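Local coordinates for protein transcriptional regulator, LacI family (Corynebacterium glutamicum, PDB 3H5T) that activates transcription in response to inositol, binding palindromic promoter sites of genes for inositol phosphate synthase and probably other cell wall and mycothiol functions, at residues T315-P320 against L347-H352; N28-P33 against R43-A48. All coordinates share one frame; numbering follows the deposited sequence.

In the fold
From the N terminus, contact 2 comes first: within the DNA-binding head it folds helix 38-50 back against helix 23-31, closing a short loop of nine intervening residues. The chain then passes through an unmodelled segment, 54-67, into the regulatory core, with its two sheets. Much later, after strand 299-302 of the five-stranded sheet and helix 307-311, contact 1 pairs strand 316-318 with strand 344-352 at an edge of the seven-stranded sheet, bridging 26 residues that include helix 321-336. The two contacts neither nest nor cross. They follow in series, their centres about 46 Å apart and their nearest atoms about 31 Å, one in each functional part.

Contact 1 (T315-P320 against L347-H352); sequences TTVIQP and LETSFH
Ile318 and His352 meet diagonally across two antiparallel strands, on the face they share with Thr316 and Ser350. The isoleucine runs out extended beyond CG1 (chi2 -171°), which carries its CD1 methyl to 4.1 Å from CD2 of the imidazole, while its CG1 lies 3.9 Å from His352 CB. Histidine suits this place because it offers both an apolar flank and a polar end: ND1 turns to the carbonyl oxygen of Leu314.

Backbone bonds fix this register. His352 N gives to Thr316 O at 2.8 Å, and Thr316 N returns a bond to His352 O; Ile318 and Ser350 make a second such two-way pair, in which Ile318 N lies 2.8 Å from Ser350 O.

Val317 and Phe351, a non-hydrogen-bonded pair, point to the other face. Phe351 CG is anti to the backbone N (chi1 -172°), and the ring extends toward the start of the facing segment, with CZ 3.4 Å from Thr315 CG2; Val317 CG2 lies at the ring edge. Helix 178-186 adds Pro179, Ala180 and Ala183 around this aromatic. The β-branched Thr316, Val317 and Ile318 favour extended backbone. Strand 316-318 runs antiparallel to strand 344-352 and is the outermost strand, within this chain, of an otherwise parallel α/β sheet, as in the periplasmic-binding-protein-like core of LacI-family regulators.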
loop_
_atom_site.group_PDB
_atom_site.type_symbol
_atom_site.label_atom_id
_atom_site.label_comp_id
_atom_site.label_asym_id
_atom_site.label_seq_id
_atom_site.Cartn_x
_atom_site.Cartn_y
_atom_site.Cartn_z
ATOM N N THR A 315 11.272 7.560 -11.514
ATOM C CA THR A 315 11.574 6.205 -11.962
ATOM C C THR A 315 11.138 5.362 -10.768
ATOM O O THR A 315 11.574 5.619 -9.644
ATOM C CB THR A 315 13.070 6.014 -12.199
ATOM O OG1 THR A 315 13.516 6.943 -13.191
ATOM C CG2 THR A 315 13.350 4.602 -12.666
ATOM N N THR A 316 10.282 4.370 -10.992
ATOM C CA THR A 316 9.788 3.577 -9.876
ATOM C C THR A 316 9.078 2.278 -10.308
ATOM O O THR A 316 8.887 2.029 -11.495
ATOM C CB THR A 316 8.812 4.454 -9.029
ATOM O OG1 THR A 316 8.412 3.749 -7.849
ATOM C CG2 THR A 316 7.570 4.831 -9.859
ATOM N N VAL A 317 8.702 1.458 -9.328
ATOM C CA VAL A 317 8.003 0.195 -9.578
ATOM C C VAL A 317 6.513 0.413 -9.309
ATOM O O VAL A 317 6.120 0.747 -8.188
ATOM C CB VAL A 317 8.515 -0.933 -8.634
ATOM C CG1 VAL A 317 7.732 -2.211 -8.862
ATOM C CG2 VAL A 317 10.000 -1.175 -8.866
ATOM N N ILE A 318 5.674 0.243 -10.322
ATOM C CA ILE A 318 4.250 0.444 -10.096
ATOM C C ILE A 318 3.598 -0.784 -9.493
ATOM O O ILE A 318 3.710 -1.893 -10.011
ATOM C CB ILE A 318 3.504 0.834 -11.388
ATOM C CG1 ILE A 318 4.112 2.124 -11.954
ATOM C CG2 ILE A 318 2.001 1.024 -11.085
ATOM C CD1 ILE A 318 3.336 2.718 -13.092
ATOM N N GLN A 319 2.916 -0.561 -8.381
ATOM C CA GLN A 319 2.225 -1.610 -7.656
ATOM C C GLN A 319 0.736 -1.257 -7.596
ATOM O O GLN A 319 0.353 -0.155 -7.192
ATOM C CB GLN A 319 2.828 -1.721 -6.255
ATOM C CG GLN A 319 2.054 -2.582 -5.297
ATOM C CD GLN A 319 2.743 -2.691 -3.951
ATOM O OE1 GLN A 319 3.310 -1.715 -3.447
ATOM N NE2 GLN A 319 2.688 -3.878 -3.355
ATOM N N PRO A 320 -0.127 -2.189 -8.015
ATOM C CA PRO A 320 -1.573 -1.940 -8.001
ATOM C C PRO A 320 -2.150 -2.003 -6.585
ATOM O O PRO A 320 -2.795 -2.986 -6.218
ATOM C CB PRO A 320 -2.106 -3.044 -8.904
ATOM C CG PRO A 320 -1.194 -4.189 -8.563
ATOM C CD PRO A 320 0.176 -3.541 -8.518
ATOM N N LEU A 347 0.536 -10.431 -6.692
ATOM C CA LEU A 347 0.150 -9.281 -7.493
ATOM C C LEU A 347 1.297 -8.922 -8.420
ATOM O O LEU A 347 2.466 -8.956 -8.025
ATOM C CB LEU A 347 -0.190 -8.081 -6.609
ATOM C CG LEU A 347 -1.498 -8.138 -5.816
ATOM C CD1 LEU A 347 -1.774 -6.764 -5.240
ATOM C CD2 LEU A 347 -2.655 -8.545 -6.720
ATOM N N GLU A 348 0.968 -8.589 -9.660
ATOM C CA GLU A 348 1.993 -8.219 -10.619
ATOM C C GLU A 348 2.284 -6.735 -10.514
ATOM O O GLU A 348 1.404 -5.943 -10.180
ATOM C CB GLU A 348 1.552 -8.563 -12.047
ATOM C CG GLU A 348 2.298 -7.773 -13.124
ATOM C CD GLU A 348 2.221 -8.408 -14.504
ATOM O OE1 GLU A 348 2.866 -9.463 -14.700
ATOM O OE2 GLU A 348 1.523 -7.854 -15.388
ATOM N N THR A 349 3.535 -6.375 -10.776
ATOM C CA THR A 349 3.967 -4.986 -10.755
ATOM C C THR A 349 4.509 -4.694 -12.147
ATOM O O THR A 349 4.682 -5.602 -12.951
ATOM C CB THR A 349 5.106 -4.753 -9.739
ATOM O OG1 THR A 349 6.302 -5.393 -10.207
ATOM C CG2 THR A 349 4.729 -5.315 -8.369
ATOM N N SER A 350 4.776 -3.429 -12.438
ATOM C CA SER A 350 5.329 -3.056 -13.731
ATOM C C SER A 350 6.277 -1.891 -13.512
ATOM O O SER A 350 5.952 -0.946 -12.798
ATOM C CB SER A 350 4.217 -2.657 -14.701
ATOM O OG SER A 350 3.481 -1.557 -14.202
ATOM N N PHE A 351 7.452 -1.966 -14.119
ATOM C CA PHE A 351 8.437 -0.916 -13.970
ATOM C C PHE A 351 8.013 0.341 -14.721
ATOM O O PHE A 351 7.382 0.265 -15.770
ATOM C CB PHE A 351 9.796 -1.404 -14.482
ATOM C CG PHE A 351 10.927 -0.456 -14.194
ATOM C CD1 PHE A 351 11.167 -0.014 -12.894
ATOM C CD2 PHE A 351 11.747 0.002 -15.223
ATOM C CE1 PHE A 351 12.206 0.877 -12.622
ATOM C CE2 PHE A 351 12.790 0.896 -14.961
ATOM C CZ PHE A 351 13.020 1.334 -13.656
ATOM N N HIS A 352 8.368 1.497 -14.172
ATOM C CA HIS A 352 8.043 2.785 -14.778
ATOM C C HIS A 352 9.364 3.513 -15.040
ATOM O O HIS A 352 9.889 4.195 -14.159
ATOM C CB HIS A 352 7.165 3.590 -13.819
ATOM C CG HIS A 352 6.672 4.883 -14.381
ATOM N ND1 HIS A 352 7.119 6.107 -13.934
ATOM C CD2 HIS A 352 5.752 5.145 -15.339
ATOM C CE1 HIS A 352 6.497 7.069 -14.594
ATOM N NE2 HIS A 352 5.662 6.510 -15.451
#

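Contact 2 (N28-P33 against R43-A48); sequences NAYNRP and RILDTA
Ala29 sets its CB methyl directly against Ile44, 3.5 Å from CG2 and 3.9 Å from CD1. A small residue here lets the helices come close, with 6.8 Å between Ala29 CA and Ile44 CA, and the branched isoleucine meets the single methyl with both its arms.

Next along, Tyr30 reaches across with its ring. Leu45 CD2 sits over one face in a CH-π contact, 4.2 Å from the centroid of the Tyr30 ring and 26° off the normal. Ala48, one turn after Ile44, presents only a methyl, which meets the ring edge beside the Tyr30 hydroxyl.

Helix 23-31 is the second helix of the helix-turn-helix, probably the one that reads the DNA as in other LacI-type heads, and helix 38-50, the third helix of the head, packs against it through Ile44, Leu45 and Ala48. Farther out, Ile21 and Leu36 also touch Ile44, and Ile15 of helix 11-19 meets Ala48, as does Tyr53. Thr47, buried against Lys18 and Leu19, folds its OG1 back to Arg43 O at 2.9 Å; that oxygen also accepts from Thr47 N, which approaches the opposite face of the carbonyl plane.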
loop_
_atom_site.group_PDB
_atom_site.type_symbol
_atom_site.label_atom_id
_atom_site.label_comp_id
_atom_site.label_asym_id
_atom_site.label_seq_id
_atom_site.Cartn_x
_atom_site.Cartn_y
_atom_site.Cartn_z
ATOM N N ASN A 28 -40.236 12.194 -10.425
ATOM C CA ASN A 28 -41.506 12.046 -9.725
ATOM C C ASN A 28 -41.800 10.576 -9.462
ATOM O O ASN A 28 -42.374 10.216 -8.440
ATOM C CB ASN A 28 -42.640 12.674 -10.534
ATOM C CG ASN A 28 -42.521 14.179 -10.612
ATOM O OD1 ASN A 28 -41.839 14.791 -9.801
ATOM N ND2 ASN A 28 -43.199 14.786 -11.576
ATOM N N ALA A 29 -41.394 9.724 -10.392
ATOM C CA ALA A 29 -41.608 8.296 -10.242
ATOM C C ALA A 29 -40.987 7.832 -8.926
ATOM O O ALA A 29 -41.482 6.904 -8.296
ATOM C CB ALA A 29 -40.974 7.551 -11.412
ATOM N N TYR A 30 -39.910 8.501 -8.515
ATOM C CA TYR A 30 -39.195 8.161 -7.285
ATOM C C TYR A 30 -39.577 8.946 -6.043
ATOM O O TYR A 30 -39.709 8.360 -4.972
ATOM C CB TYR A 30 -37.677 8.308 -7.501
ATOM C CG TYR A 30 -37.092 7.246 -8.401
ATOM C CD1 TYR A 30 -36.696 6.014 -7.887
ATOM C CD2 TYR A 30 -36.999 7.444 -9.778
ATOM C CE1 TYR A 30 -36.229 5.003 -8.716
ATOM C CE2 TYR A 30 -36.530 6.442 -10.617
ATOM C CZ TYR A 30 -36.151 5.223 -10.076
ATOM O OH TYR A 30 -35.711 4.217 -10.896
ATOM N N ASN A 31 -39.754 10.262 -6.192
ATOM C CA ASN A 31 -40.056 11.155 -5.067
ATOM C C ASN A 31 -41.479 11.719 -4.944
ATOM O O ASN A 31 -41.856 12.218 -3.883
ATOM C CB ASN A 31 -39.082 12.341 -5.077
ATOM C CG ASN A 31 -37.656 11.934 -5.409
ATOM O OD1 ASN A 31 -37.231 11.992 -6.563
ATOM N ND2 ASN A 31 -36.915 11.513 -4.401
ATOM N N ARG A 32 -42.256 11.662 -6.020
ATOM C CA ARG A 32 -43.621 12.192 -6.019
ATOM C C ARG A 32 -44.502 11.313 -6.909
ATOM O O ARG A 32 -45.010 11.759 -7.941
ATOM C CB ARG A 32 -43.608 13.632 -6.544
ATOM C CG ARG A 32 -42.853 14.613 -5.652
ATOM C CD ARG A 32 -42.439 15.864 -6.419
ATOM N NE ARG A 32 -43.561 16.509 -7.104
ATOM C CZ ARG A 32 -44.501 17.234 -6.500
ATOM N NH1 ARG A 32 -44.460 17.421 -5.186
ATOM N NH2 ARG A 32 -45.495 17.752 -7.210
ATOM N N PRO A 33 -44.707 10.049 -6.500
ATOM C CA PRO A 33 -45.508 9.048 -7.214
ATOM C C PRO A 33 -46.882 9.537 -7.636
ATOM O O PRO A 33 -47.351 9.221 -8.733
ATOM C CB PRO A 33 -45.606 7.899 -6.213
ATOM C CG PRO A 33 -44.381 8.067 -5.363
ATOM C CD PRO A 33 -44.323 9.552 -5.169
ATOM N N ARG A 43 -43.652 1.822 -15.643
ATOM C CA ARG A 43 -42.826 1.826 -16.848
ATOM C C ARG A 43 -41.459 2.480 -16.584
ATOM O O ARG A 43 -40.424 1.993 -17.038
ATOM C CB ARG A 43 -43.545 2.566 -17.981
ATOM C CG ARG A 43 -42.864 2.425 -19.332
ATOM C CD ARG A 43 -43.618 3.189 -20.395
ATOM N NE ARG A 43 -44.973 2.683 -20.550
ATOM C CZ ARG A 43 -45.275 1.514 -21.104
ATOM N NH1 ARG A 43 -44.311 0.722 -21.568
ATOM N NH2 ARG A 43 -46.545 1.133 -21.189
ATOM N N ILE A 44 -41.464 3.588 -15.851
ATOM C CA ILE A 44 -40.231 4.292 -15.520
ATOM C C ILE A 44 -39.370 3.411 -14.618
ATOM O O ILE A 44 -38.160 3.313 -14.807
ATOM C CB ILE A 44 -40.537 5.631 -14.806
ATOM C CG1 ILE A 44 -41.117 6.625 -15.816
ATOM C CG2 ILE A 44 -39.270 6.194 -14.150
ATOM C CD1 ILE A 44 -41.753 7.824 -15.174
ATOM N N LEU A 45 -40.003 2.762 -13.647
ATOM C CA LEU A 45 -39.291 1.881 -12.732
ATOM C C LEU A 45 -38.699 0.654 -13.433
ATOM O O LEU A 45 -37.557 0.275 -13.167
ATOM C CB LEU A 45 -40.223 1.436 -11.607
ATOM C CG LEU A 45 -40.674 2.541 -10.651
ATOM C CD1 LEU A 45 -41.471 1.916 -9.507
ATOM C CD2 LEU A 45 -39.451 3.297 -10.105
ATOM N N ASP A 46 -39.469 0.036 -14.328
ATOM C CA ASP A 46 -38.989 -1.138 -15.046
ATOM C C ASP A 46 -37.886 -0.754 -16.015
ATOM O O ASP A 46 -36.921 -1.496 -16.178
ATOM C CB ASP A 46 -40.126 -1.821 -15.808
ATOM C CG ASP A 46 -41.189 -2.390 -14.887
ATOM O OD1 ASP A 46 -40.867 -2.745 -13.729
ATOM O OD2 ASP A 46 -42.348 -2.498 -15.329
ATOM N N THR A 47 -38.034 0.396 -16.671
ATOM C CA THR A 47 -37.008 0.866 -17.594
ATOM C C THR A 47 -35.715 1.105 -16.798
ATOM O O THR A 47 -34.617 0.892 -17.303
ATOM C CB THR A 47 -37.437 2.179 -18.301
ATOM O OG1 THR A 47 -38.520 1.912 -19.198
ATOM C CG2 THR A 47 -36.289 2.763 -19.089
ATOM N N ALA A 48 -35.851 1.540 -15.546
ATOM C CA ALA A 48 -34.691 1.775 -14.696
ATOM C C ALA A 48 -34.055 0.420 -14.383
ATOM O O ALA A 48 -32.835 0.276 -14.330
ATOM C CB ALA A 48 -35.118 2.464 -13.411
#